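Side-chain contact in putative LacI-family transcriptional regulator (PDB 3GBV), which probably regulates transcription as a LacI-family DNA-binding repressor or activator, its periplasmic-binding-protein-like domain presumably sensing a small effector molecule: residues P77-Y82 and E146-S151. Residues are numbered along the deposited sequence; the frame is centred on the assembly and turned at random.
Sequences PTVPQY and EGVIGS. With EDO (1,2-ethanediol), chain C.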
loop_
_atom_site.group_PDB
_atom_site.type_symbol
_atom_site.label_atom_id
_atom_site.label_comp_id
_atom_site.label_asym_id
_atom_site.label_seq_id
_atom_site.Cartn_x
_atom_site.Cartn_y
_atom_site.Cartn_z
ATOM N N PRO A 77 14.343 9.273 -17.150
ATOM C CA PRO A 77 14.324 9.167 -18.620
ATOM C C PRO A 77 12.918 9.129 -19.223
ATOM O O PRO A 77 12.016 8.516 -18.667
ATOM C CB PRO A 77 15.063 7.851 -18.894
ATOM C CG PRO A 77 15.759 7.520 -17.585
ATOM C CD PRO A 77 14.818 8.021 -16.544
ATOM N N THR A 78 12.741 9.783 -20.362
ATOM C CA THR A 78 11.452 9.772 -21.045
ATOM C C THR A 78 11.703 9.088 -22.391
ATOM O O THR A 78 11.274 7.950 -22.602
ATOM C CB THR A 78 10.905 11.212 -21.255
ATOM O OG1 THR A 78 10.718 11.845 -19.981
ATOM C CG2 THR A 78 9.572 11.177 -21.984
ATOM N N VAL A 79 12.404 9.779 -23.288
ATOM C CA VAL A 79 12.754 9.239 -24.600
ATOM C C VAL A 79 14.202 8.763 -24.477
ATOM O O VAL A 79 15.138 9.555 -24.587
ATOM C CB VAL A 79 12.674 10.330 -25.714
ATOM C CG1 VAL A 79 13.223 9.789 -27.018
ATOM C CG2 VAL A 79 11.228 10.791 -25.902
ATOM N N PRO A 80 14.406 7.462 -24.244
ATOM C CA PRO A 80 15.775 6.953 -24.109
ATOM C C PRO A 80 16.721 7.171 -25.295
ATOM O O PRO A 80 17.927 7.334 -25.100
ATOM C CB PRO A 80 15.562 5.469 -23.780
ATOM C CG PRO A 80 14.277 5.146 -24.473
ATOM C CD PRO A 80 13.423 6.364 -24.172
ATOM N N GLN A 81 16.193 7.195 -26.514
ATOM C CA GLN A 81 17.053 7.374 -27.680
ATOM C C GLN A 81 17.717 8.745 -27.798
ATOM O O GLN A 81 18.480 8.991 -28.730
ATOM C CB GLN A 81 16.290 7.056 -28.971
ATOM C CG GLN A 81 14.917 7.686 -29.068
ATOM C CD GLN A 81 13.819 6.753 -28.597
ATOM O OE1 GLN A 81 13.886 6.188 -27.504
ATOM N NE2 GLN A 81 12.788 6.592 -29.426
ATOM N N TYR A 82 17.430 9.639 -26.861
ATOM C CA TYR A 82 18.048 10.960 -26.873
ATOM C C TYR A 82 19.109 11.026 -25.778
ATOM O O TYR A 82 19.757 12.055 -25.618
ATOM C CB TYR A 82 17.014 12.058 -26.579
ATOM C CG TYR A 82 16.009 12.356 -27.669
ATOM C CD1 TYR A 82 16.073 11.729 -28.914
ATOM C CD2 TYR A 82 14.978 13.272 -27.447
ATOM C CE1 TYR A 82 15.128 12.005 -29.912
ATOM C CE2 TYR A 82 14.035 13.556 -28.432
ATOM C CZ TYR A 82 14.115 12.920 -29.660
ATOM O OH TYR A 82 13.180 13.198 -30.632
ATOM N N GLU A 146 4.673 13.438 -30.597
ATOM C CA GLU A 146 5.498 13.161 -31.766
ATOM C C GLU A 146 5.431 11.688 -32.151
ATOM O O GLU A 146 6.331 11.170 -32.811
ATOM C CB GLU A 146 6.949 13.543 -31.474
ATOM C CG GLU A 146 7.093 14.780 -30.600
ATOM C CD GLU A 146 8.043 15.806 -31.187
ATOM O OE1 GLU A 146 7.638 16.537 -32.118
ATOM O OE2 GLU A 146 9.202 15.872 -30.725
ATOM N N GLY A 147 4.367 11.017 -31.726
ATOM C CA GLY A 147 4.215 9.606 -32.033
ATOM C C GLY A 147 4.716 8.678 -30.936
ATOM O O GLY A 147 4.078 7.664 -30.642
ATOM N N VAL A 148 5.847 9.022 -30.322
ATOM C CA VAL A 148 6.438 8.201 -29.262
ATOM C C VAL A 148 5.514 8.005 -28.062
ATOM O O VAL A 148 4.664 8.847 -27.777
ATOM C CB VAL A 148 7.764 8.822 -28.742
ATOM C CG1 VAL A 148 8.686 9.145 -29.915
ATOM C CG2 VAL A 148 7.475 10.074 -27.919
ATOM N N ILE A 149 5.690 6.886 -27.362
ATOM C CA ILE A 149 4.899 6.595 -26.168
ATOM C C ILE A 149 5.778 6.966 -24.968
ATOM O O ILE A 149 5.484 6.627 -23.819
ATOM C CB ILE A 149 4.502 5.102 -26.101
ATOM C CG1 ILE A 149 3.448 4.894 -25.005
ATOM C CG2 ILE A 149 5.736 4.242 -25.850
ATOM C CD1 ILE A 149 2.940 3.460 -24.886
ATOM N N GLY A 150 6.863 7.673 -25.290
ATOM C CA GLY A 150 7.852 8.166 -24.339
ATOM C C GLY A 150 7.927 7.735 -22.881
ATOM O O GLY A 150 7.699 8.555 -21.985
ATOM N N SER A 151 8.272 6.470 -22.644
ATOM C CA SER A 151 8.422 5.932 -21.294
ATOM C C SER A 151 8.587 4.419 -21.320
ATOM O O SER A 151 7.649 3.693 -21.646
ATOM C CB SER A 151 7.211 6.283 -20.426
ATOM O OG SER A 151 7.304 5.678 -19.145
HETATM C C1 EDO C . 15.314 12.006 -21.882
HETATM O O1 EDO C . 15.053 10.602 -21.975
HETATM C C2 EDO C . 14.804 12.710 -23.142
HETATM O O2 EDO C . 13.397 12.476 -23.296
#
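Thr78 lays its methyl against the backbone of Gly150, with CG2 3.2 Å from Gly150 O. The threonine's first torsion (chi1 -61°) sets that methyl anti to the backbone N and leaves OG1 beside the N, anti to the carbonyl carbon, where it is hydrogen-bonded to Tyr50 OH. Beside this, Thr78 O and Ser151 N lie 3.3 Å apart, but the angle is too poor for a hydrogen bond, and none links the two segments. Farther along, Val79 and Val148 meet methyl to methyl, CG2 to CG2 at 4.3 Å, a light apolar touch. The other branch of Val79, CG1, is anti to the backbone N (chi1 172°) and sits 3.7 Å above the centre of the Tyr82 ring; the two branches thus divide between the ring face and Val148. A 1,2-ethanediol, probably from the crystallisation liquor, is gripped by the loop backbone: Thr78 N donates to its O1 and Val79 N to its O2, each at 2.9 Å. Segment 77-82 lies between strand 72-75 of the parallel sheet and helix 84-93; 146-151 follows strand 137-144 of the second, mixed sheet and ends at Ser151, whose OG N-caps helix 152-168 through Gln154 N. The contact thus bridges the two lobes through loops at the C-terminal ends of their strands, which in this fold line the interlobe cleft where relatives bind effectors.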